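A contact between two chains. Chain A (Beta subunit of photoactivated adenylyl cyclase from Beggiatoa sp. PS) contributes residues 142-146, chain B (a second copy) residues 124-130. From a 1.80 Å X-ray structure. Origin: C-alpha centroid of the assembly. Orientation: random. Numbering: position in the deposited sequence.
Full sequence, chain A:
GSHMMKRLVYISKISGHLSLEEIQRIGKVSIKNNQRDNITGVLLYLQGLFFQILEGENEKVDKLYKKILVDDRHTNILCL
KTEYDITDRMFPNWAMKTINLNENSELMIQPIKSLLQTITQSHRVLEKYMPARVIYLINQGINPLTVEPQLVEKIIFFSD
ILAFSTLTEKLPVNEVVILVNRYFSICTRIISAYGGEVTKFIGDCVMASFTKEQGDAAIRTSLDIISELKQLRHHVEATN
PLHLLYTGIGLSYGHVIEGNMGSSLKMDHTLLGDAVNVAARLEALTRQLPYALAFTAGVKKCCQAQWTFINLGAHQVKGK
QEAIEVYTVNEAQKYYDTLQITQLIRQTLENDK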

# COMPACT_ATOMS: atom_id res chain seq x y z
N ILE A 142 -8.37 16.03 -4.21
CA ILE A 142 -7.90 15.58 -5.51
C ILE A 142 -8.05 14.07 -5.58
O ILE A 142 -7.55 13.35 -4.70
CB ILE A 142 -6.43 15.98 -5.75
CG1 ILE A 142 -6.26 17.49 -5.60
CG2 ILE A 142 -5.97 15.51 -7.11
CD1 ILE A 142 -4.83 17.94 -5.71
N ASN A 143 -8.72 13.58 -6.61
CA ASN A 143 -8.85 12.15 -6.80
C ASN A 143 -7.50 11.57 -7.20
O ASN A 143 -6.99 11.92 -8.27
CB ASN A 143 -9.90 11.84 -7.88
CG ASN A 143 -10.20 10.35 -8.00
OD1 ASN A 143 -9.37 9.50 -7.68
ND2 ASN A 143 -11.41 10.04 -8.48
N PRO A 144 -6.89 10.70 -6.39
CA PRO A 144 -5.54 10.22 -6.73
C PRO A 144 -5.49 9.38 -7.99
O PRO A 144 -4.46 9.34 -8.66
CB PRO A 144 -5.12 9.42 -5.49
CG PRO A 144 -6.40 9.08 -4.79
CD PRO A 144 -7.35 10.19 -5.09
N LEU A 145 -6.60 8.71 -8.35
CA LEU A 145 -6.61 7.86 -9.54
C LEU A 145 -6.49 8.64 -10.83
O LEU A 145 -6.09 8.07 -11.85
CB LEU A 145 -7.91 7.04 -9.59
CG LEU A 145 -8.19 6.09 -8.43
CD1 LEU A 145 -9.55 5.44 -8.58
CD2 LEU A 145 -7.10 5.04 -8.35
N THR A 146 -6.84 9.92 -10.83
CA THR A 146 -6.87 10.73 -12.04
C THR A 146 -5.68 11.67 -12.15
O THR A 146 -5.57 12.39 -13.15
CB THR A 146 -8.18 11.53 -12.09
OG1 THR A 146 -8.15 12.56 -11.11
CG2 THR A 146 -9.36 10.61 -11.80
N ARG B 124 -13.84 2.83 -2.41
CA ARG B 124 -13.49 2.11 -3.63
C ARG B 124 -12.23 2.65 -4.29
O ARG B 124 -11.54 1.89 -4.98
CB ARG B 124 -14.67 2.13 -4.61
CG ARG B 124 -15.99 1.64 -4.00
CD ARG B 124 -16.53 0.39 -4.69
NE ARG B 124 -15.86 -0.82 -4.22
CZ ARG B 124 -16.11 -2.04 -4.69
NH1 ARG B 124 -17.01 -2.21 -5.66
NH2 ARG B 124 -15.45 -3.08 -4.21
N VAL B 125 -11.89 3.92 -4.07
CA VAL B 125 -10.62 4.44 -4.55
C VAL B 125 -9.48 3.82 -3.76
O VAL B 125 -8.51 3.31 -4.33
CB VAL B 125 -10.58 5.98 -4.45
CG1 VAL B 125 -9.19 6.50 -4.85
CG2 VAL B 125 -11.64 6.59 -5.34
N LEU B 126 -9.59 3.83 -2.42
CA LEU B 126 -8.54 3.26 -1.58
C LEU B 126 -8.29 1.79 -1.91
O LEU B 126 -7.15 1.32 -1.86
CB LEU B 126 -8.90 3.39 -0.11
CG LEU B 126 -9.16 4.77 0.50
CD1 LEU B 126 -9.20 4.63 2.01
CD2 LEU B 126 -8.10 5.77 0.08
N GLU B 127 -9.36 1.04 -2.20
CA GLU B 127 -9.22 -0.38 -2.51
C GLU B 127 -8.24 -0.60 -3.66
O GLU B 127 -7.54 -1.62 -3.69
CB GLU B 127 -10.57 -0.99 -2.89
CG GLU B 127 -11.54 -1.18 -1.75
CD GLU B 127 -12.91 -1.58 -2.28
OE1 GLU B 127 -12.98 -2.50 -3.13
OE2 GLU B 127 -13.90 -0.94 -1.89
N LYS B 128 -8.19 0.33 -4.61
CA LYS B 128 -7.35 0.13 -5.78
C LYS B 128 -5.87 0.13 -5.42
O LYS B 128 -5.05 -0.41 -6.17
CB LYS B 128 -7.63 1.21 -6.82
CG LYS B 128 -9.09 1.32 -7.24
CD LYS B 128 -9.54 0.09 -8.00
CE LYS B 128 -10.97 0.28 -8.53
NZ LYS B 128 -11.92 0.66 -7.44
N TYR B 129 -5.51 0.73 -4.29
CA TYR B 129 -4.12 0.78 -3.86
C TYR B 129 -3.77 -0.28 -2.83
O TYR B 129 -2.62 -0.32 -2.37
CB TYR B 129 -3.80 2.16 -3.28
CG TYR B 129 -3.88 3.31 -4.27
CD1 TYR B 129 -2.82 3.59 -5.13
CD2 TYR B 129 -5.01 4.11 -4.33
CE1 TYR B 129 -2.90 4.64 -6.02
CE2 TYR B 129 -5.09 5.17 -5.21
CZ TYR B 129 -4.04 5.43 -6.06
OH TYR B 129 -4.11 6.47 -6.95
N MET B 130 -4.70 -1.13 -2.47
CA MET B 130 -4.43 -2.07 -1.39
C MET B 130 -3.63 -3.27 -1.88
O MET B 130 -3.77 -3.68 -3.04
CB MET B 130 -5.74 -2.56 -0.77
CG MET B 130 -6.51 -1.52 0.00
SD MET B 130 -5.63 -0.99 1.50
CE MET B 130 -5.76 -2.41 2.56

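Two copies of the protein meet here mostly through apolar side chains, with the tyrosine hydroxyl among the close atoms. No hydrogen bond crosses between the stretches, and the 261 Å² they bury comes mostly from A:Pro144 and A:Leu145 against B:Val125 and B:Tyr129. Chain A arrives as an irregular segment; chain B offers a helix that begins earlier in the chain. The backbones stay well apart, 7.3 Å between the CA atoms of A:Leu145 and B:Val125, so side chains fill the gap.

B:Val125 points toward chain A. With chi1 t, its CG1 lies 3.8 Å from A:Pro144 CG and 3.7 Å from A:Leu145 CG, touching both hydrophobic residues with one methyl. Four residues on, B:Tyr129 also points across, chi1 m, and its ring lies oblique to its neighbours: CE2 is 3.7 Å from A:Leu145 CD2 and 4.1 Å from A:Pro144 CG. Its OH comes within 3.4 Å of A:Pro144 O, but the angle is too poor for a hydrogen bond; the hydroxyl is satisfied elsewhere in the structure.

A:Leu145 leaves its backbone sideways, yet the m,t rotamer brings its end to the helix, where CD2 also reaches B:Lys128 CB at 4.2 Å. The segment presenting it is braced from within: A:Asn143, chi1 t, accepts from A:Leu145 N at OD1 (3.0 Å), while A:Thr146, chi1 p, donates from OG1 to A:Asn143 O (3.1 Å).

Chain B meets its polar needs within the stretch or elsewhere in the structure. B:Lys128 starts toward chain A, but chi1 and chi2, both m, help turn NZ back to donate to B:Arg124 O at 2.8 Å, so the carbons near its root meet A:Leu145 while the amine is bonded to its own helix. B:Arg124 leaves sideways, its end takes no part in the contact, and it pairs with B:Glu127, NE to OE2 at 3.0 Å and NH2 to OE1 at 2.8 Å, a salt bridge outside the contact. The rule to read is apolar contact across, polar needs met without a hydrogen bond across.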